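Local coordinates for 3-methylaspartate ammonia-lyase (Citrobacter amalonaticus, PDB 1KKO), which catalyses the reversible, magnesium-dependent anti elimination of ammonia from L-threo-3-methylaspartate to give mesaconate, acting as a homodimer of the enolase superfamily, at residues 289-294 and 302-307; 241-246 and 256-261. All blocks are in the same frame, centred on the assembly; numbering follows the deposited sequence.

Contact 1: 289-294 and 302-307; sequences TAITKE and VKIVAD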
loop_
_atom_site.group_PDB
_atom_site.type_symbol
_atom_site.label_atom_id
_atom_site.label_comp_id
_atom_site.label_asym_id
_atom_site.label_seq_id
_atom_site.Cartn_x
_atom_site.Cartn_y
_atom_site.Cartn_z
ATOM N N THR A 289 -2.792 35.639 -1.369
ATOM C CA THR A 289 -1.857 36.721 -1.679
ATOM C C THR A 289 -1.728 37.657 -0.490
ATOM O O THR A 289 -0.636 38.041 -0.093
ATOM C CB THR A 289 -2.330 37.491 -2.919
ATOM O OG1 THR A 289 -2.346 36.619 -4.061
ATOM C CG2 THR A 289 -1.358 38.615 -3.285
ATOM N N ALA A 290 -2.863 38.014 0.091
ATOM C CA ALA A 290 -2.878 38.879 1.261
ATOM C C ALA A 290 -2.187 38.257 2.476
ATOM O O ALA A 290 -1.473 38.935 3.203
ATOM C CB ALA A 290 -4.294 39.282 1.595
ATOM N N ILE A 291 -2.388 36.959 2.714
ATOM C CA ILE A 291 -1.700 36.310 3.824
ATOM C C ILE A 291 -0.188 36.316 3.580
ATOM O O ILE A 291 0.590 36.584 4.499
ATOM C CB ILE A 291 -2.214 34.865 4.049
ATOM C CG1 ILE A 291 -3.687 34.889 4.463
ATOM C CG2 ILE A 291 -1.372 34.154 5.109
ATOM C CD1 ILE A 291 -4.355 33.519 4.412
ATOM N N THR A 292 0.215 35.992 2.355
ATOM C CA THR A 292 1.625 35.969 1.992
ATOM C C THR A 292 2.241 37.351 2.225
ATOM O O THR A 292 3.314 37.463 2.820
ATOM C CB THR A 292 1.753 35.533 0.527
ATOM O OG1 THR A 292 1.280 34.182 0.395
ATOM C CG2 THR A 292 3.217 35.458 0.083
ATOM N N LYS A 293 1.536 38.391 1.788
ATOM C CA LYS A 293 2.001 39.768 1.974
ATOM C C LYS A 293 2.265 40.060 3.444
ATOM O O LYS A 293 3.306 40.623 3.804
ATOM C CB LYS A 293 0.961 40.752 1.438
ATOM C CG LYS A 293 1.422 42.207 1.423
ATOM C CD LYS A 293 0.282 43.163 1.103
ATOM C CE LYS A 293 0.761 44.606 1.052
ATOM N NZ LYS A 293 -0.369 45.571 1.014
ATOM N N GLU A 294 1.328 39.701 4.313
ATOM C CA GLU A 294 1.511 39.961 5.737
ATOM C C GLU A 294 2.627 39.109 6.364
ATOM O O GLU A 294 3.355 39.591 7.234
ATOM C CB GLU A 294 0.193 39.807 6.501
ATOM C CG GLU A 294 0.284 40.087 7.995
ATOM C CD GLU A 294 0.554 41.543 8.350
ATOM O OE1 GLU A 294 0.585 42.408 7.450
ATOM O OE2 GLU A 294 0.741 41.814 9.555
ATOM N N VAL A 302 7.633 31.169 7.970
ATOM C CA VAL A 302 6.609 30.153 7.729
ATOM C C VAL A 302 6.039 30.335 6.331
ATOM O O VAL A 302 5.781 31.446 5.891
ATOM C CB VAL A 302 5.469 30.213 8.767
ATOM C CG1 VAL A 302 4.459 29.089 8.521
ATOM C CG2 VAL A 302 6.012 30.122 10.185
ATOM N N LYS A 303 5.822 29.225 5.634
ATOM C CA LYS A 303 5.319 29.276 4.269
ATOM C C LYS A 303 3.895 28.739 4.171
ATOM O O LYS A 303 3.490 27.942 4.997
ATOM C CB LYS A 303 6.249 28.482 3.352
ATOM C CG LYS A 303 7.611 29.151 3.168
ATOM C CD LYS A 303 8.532 28.292 2.330
ATOM C CE LYS A 303 9.882 28.927 2.098
ATOM N NZ LYS A 303 10.791 27.950 1.442
ATOM N N ILE A 304 3.146 29.199 3.174
ATOM C CA ILE A 304 1.791 28.682 2.955
ATOM C C ILE A 304 1.688 27.994 1.596
ATOM O O ILE A 304 2.397 28.323 0.635
ATOM C CB ILE A 304 0.672 29.748 3.161
ATOM C CG1 ILE A 304 0.805 30.911 2.182
ATOM C CG2 ILE A 304 0.654 30.210 4.618
ATOM C CD1 ILE A 304 -0.428 31.807 2.128
ATOM N N VAL A 305 0.788 27.015 1.561
ATOM C CA VAL A 305 0.579 26.158 0.412
ATOM C C VAL A 305 -0.865 26.267 -0.075
ATOM O O VAL A 305 -1.803 26.071 0.702
ATOM C CB VAL A 305 0.843 24.684 0.783
ATOM C CG1 VAL A 305 0.817 23.807 -0.467
ATOM C CG2 VAL A 305 2.158 24.534 1.513
ATOM N N ALA A 306 -1.050 26.556 -1.359
ATOM C CA ALA A 306 -2.371 26.557 -1.967
ATOM C C ALA A 306 -2.801 25.136 -2.252
ATOM O O ALA A 306 -1.993 24.270 -2.565
ATOM C CB ALA A 306 -2.370 27.347 -3.230
ATOM N N ASP A 307 -4.097 24.898 -2.172
ATOM C CA ASP A 307 -4.643 23.579 -2.465
ATOM C C ASP A 307 -6.061 23.746 -3.009
ATOM O O ASP A 307 -6.286 23.610 -4.212
ATOM C CB ASP A 307 -4.601 22.727 -1.204
ATOM C CG ASP A 307 -5.216 21.370 -1.385
ATOM O OD1 ASP A 307 -5.304 20.865 -2.523
ATOM O OD2 ASP A 307 -5.634 20.719 -0.405
#
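Segment 289-294, part of helix 281-298, and the strand within 302-307 come closest at Thr292 and Ile304, whose CA atoms are 7.4 Å apart. That spacing is filled by side chains, and the two segments bury only 116 Å² between them. Ile304 is the strand residue that carries the contact, because its CB points at the helix while that of Lys303 points away. Its CG1 lies between the backbone N and the carbonyl carbon (chi1 62°), and the extended chi2 of 167° carries CD1 to the helix surface. There the methyl meets two consecutive residues. Ile304 CD1 is 3.9 Å from Ile291 CG2, the branch of Ile291 that stands anti to its backbone N, and 4.0 Å from Ile291 CB. On the other residue, Ile304 CD1 lies 3.4 Å from Thr292 OG1. Ile304 CG1 is 3.8 Å from Thr292 OG1. This is a van der Waals contact against a polar atom with partners of its own: the hydroxyl's single proton can serve either of two carbonyls, Ser324 O in the loop before the next strand being the stronger partner and Leu288 O, one turn back in the helix, the other. Leu288 and Leu295 of the same helix also touch Ile304, so both flanking turns add to its cover. Such packing of a strand's outward aliphatic side chain under the preceding helix is characteristic of a beta-alpha-beta unit, here strand 270-273, helix 281-298 and strand 303-306 of the TIM barrel. The same strand leads directly into Asp307, a magnesium ligand.

Contact 2: 241-246 and 256-261; sequences GTIGLI and EYIASL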
loop_
_atom_site.group_PDB
_atom_site.type_symbol
_atom_site.label_atom_id
_atom_site.label_comp_id
_atom_site.label_asym_id
_atom_site.label_seq_id
_atom_site.Cartn_x
_atom_site.Cartn_y
_atom_site.Cartn_z
ATOM N N GLY A 241 -8.694 25.159 5.713
ATOM C CA GLY A 241 -9.372 26.438 5.829
ATOM C C GLY A 241 -9.756 26.855 7.231
ATOM O O GLY A 241 -10.358 27.921 7.403
ATOM N N THR A 242 -9.393 26.071 8.241
ATOM C CA THR A 242 -9.882 26.362 9.595
ATOM C C THR A 242 -9.317 27.638 10.198
ATOM O O THR A 242 -9.983 28.273 11.010
ATOM C CB THR A 242 -9.672 25.178 10.559
ATOM O OG1 THR A 242 -8.290 24.805 10.571
ATOM C CG2 THR A 242 -10.451 23.944 10.095
ATOM N N ILE A 243 -8.105 28.026 9.822
ATOM C CA ILE A 243 -7.527 29.256 10.351
ATOM C C ILE A 243 -8.372 30.461 9.927
ATOM O O ILE A 243 -8.651 31.343 10.741
ATOM C CB ILE A 243 -6.040 29.388 9.943
ATOM C CG1 ILE A 243 -5.216 28.322 10.672
ATOM C CG2 ILE A 243 -5.497 30.777 10.275
ATOM C CD1 ILE A 243 -3.771 28.210 10.233
ATOM N N GLY A 244 -8.826 30.482 8.681
ATOM C CA GLY A 244 -9.698 31.554 8.215
ATOM C C GLY A 244 -10.977 31.638 9.030
ATOM O O GLY A 244 -11.478 32.738 9.312
ATOM N N LEU A 245 -11.507 30.483 9.421
ATOM C CA LEU A 245 -12.756 30.452 10.176
ATOM C C LEU A 245 -12.654 31.098 11.546
ATOM O O LEU A 245 -13.611 31.746 11.981
ATOM C CB LEU A 245 -13.254 29.018 10.337
ATOM C CG LEU A 245 -13.692 28.296 9.068
ATOM C CD1 LEU A 245 -14.120 26.895 9.412
ATOM C CD2 LEU A 245 -14.807 29.029 8.350
ATOM N N ILE A 246 -11.524 30.961 12.229
ATOM C CA ILE A 246 -11.401 31.513 13.576
ATOM C C ILE A 246 -10.948 32.958 13.590
ATOM O O ILE A 246 -11.035 33.610 14.625
ATOM C CB ILE A 246 -10.498 30.651 14.498
ATOM C CG1 ILE A 246 -9.065 30.566 13.974
ATOM C CG2 ILE A 246 -11.102 29.268 14.673
ATOM C CD1 ILE A 246 -8.083 30.122 15.041
ATOM N N GLU A 256 -0.729 36.629 11.228
ATOM C CA GLU A 256 -0.172 36.786 12.564
ATOM C C GLU A 256 -0.124 35.445 13.284
ATOM O O GLU A 256 0.883 35.091 13.892
ATOM C CB GLU A 256 -1.007 37.775 13.386
ATOM C CG GLU A 256 -0.592 37.863 14.848
ATOM C CD GLU A 256 -1.546 38.694 15.685
ATOM O OE1 GLU A 256 -2.728 38.832 15.302
ATOM O OE2 GLU A 256 -1.111 39.206 16.734
ATOM N N TYR A 257 -1.232 34.712 13.234
ATOM C CA TYR A 257 -1.308 33.420 13.903
ATOM C C TYR A 257 -0.329 32.417 13.288
ATOM O O TYR A 257 0.397 31.729 13.996
ATOM C CB TYR A 257 -2.724 32.853 13.843
ATOM C CG TYR A 257 -2.760 31.415 14.290
ATOM C CD1 TYR A 257 -2.612 31.085 15.629
ATOM C CD2 TYR A 257 -2.877 30.384 13.369
ATOM C CE1 TYR A 257 -2.612 29.769 16.047
ATOM C CE2 TYR A 257 -2.880 29.061 13.774
ATOM C CZ TYR A 257 -2.751 28.756 15.114
ATOM O OH TYR A 257 -2.762 27.437 15.511
ATOM N N ILE A 258 -0.328 32.327 11.964
ATOM C CA ILE A 258 0.568 31.405 11.271
ATOM C C ILE A 258 2.018 31.714 11.634
ATOM O O ILE A 258 2.801 30.818 11.927
ATOM C CB ILE A 258 0.336 31.493 9.751
ATOM C CG1 ILE A 258 -1.013 30.870 9.385
ATOM C CG2 ILE A 258 1.448 30.781 8.990
ATOM C CD1 ILE A 258 -1.508 31.256 8.033
ATOM N N ALA A 259 2.378 32.992 11.635
ATOM C CA ALA A 259 3.740 33.383 11.983
ATOM C C ALA A 259 4.096 32.965 13.414
ATOM O O ALA A 259 5.237 32.588 13.701
ATOM C CB ALA A 259 3.908 34.886 11.813
ATOM N N SER A 260 3.112 33.030 14.309
ATOM C CA SER A 260 3.328 32.682 15.708
ATOM C C SER A 260 3.648 31.203 15.911
ATOM O O SER A 260 4.155 30.810 16.958
ATOM C CB SER A 260 2.116 33.081 16.567
ATOM O OG SER A 260 1.054 32.144 16.482
ATOM N N LEU A 261 3.347 30.374 14.914
ATOM C CA LEU A 261 3.634 28.950 15.025
ATOM C C LEU A 261 5.109 28.630 14.796
ATOM O O LEU A 261 5.565 27.552 15.175
ATOM C CB LEU A 261 2.782 28.151 14.044
ATOM C CG LEU A 261 1.269 28.198 14.263
ATOM C CD1 LEU A 261 0.569 27.444 13.149
ATOM C CD2 LEU A 261 0.875 27.621 15.591
#
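Ile243 meets Tyr257 and Ile258 from the first turn of the short helix 242-246, which has Gly241 at its N-cap. The CA of Ile243 is 8.3 Å from that of Tyr257, and its CB is directed at segment 256-261, the end of helix 251-260. CG1 stands anti to the carbonyl carbon (chi1 -69°), and the extended chain beyond it delivers CD1 to the edge of the Tyr257 ring, near the ring plane. The closest approach is Ile243 CD1 to Tyr257 CE2, 3.7 Å, while Ile243 CG2 lies 4.1 Å from Tyr257 CD2. The same Ile243 CD1 is 3.9 Å from Ile258 CG1, so one methyl touches neighbouring residues of the facing helix. Further on, the CB of Ile246 also points toward that helix, but its side chain remains 5.5 Å away and rests instead on Val200 and Leu204 of helix 200-204. One face of the Tyr257 ring carries Leu261 CG, 4.1 Å above the plane and offset toward the rim. The ring's hydroxyl hydrogen-bonds to Gly208 O, outside both segments. The contact between the two segments is therefore apolar and made by three buried residues, which is consistent with van der Waals packing and exclusion of water, with the tyrosine's polar end directed to a separate backbone acceptor.

From the N terminus, contact 2 comes first: 241-246 meets 256-261 across a nine-residue connection, closing a helical excursion between strands 234-238 and 270-273. Contact 1 opens later and closes a seven-residue connection, the last turn of helix 281-298 and the short loop that follows, onto strand 303-306. The two loops are thus in series, neither nested nor crossed, and their centres lie 11 Å apart. Ile258 bridges them in space: its CG2 is 3.5 Å from Val302 CG1, and its CD1 is 4.1 Å from Ile291 CG2 and 4.2 Å from Ile304 CG2. Together they tie helices 242-246, 251-260 and 281-298 to strand 303-306 on one side of the barrel.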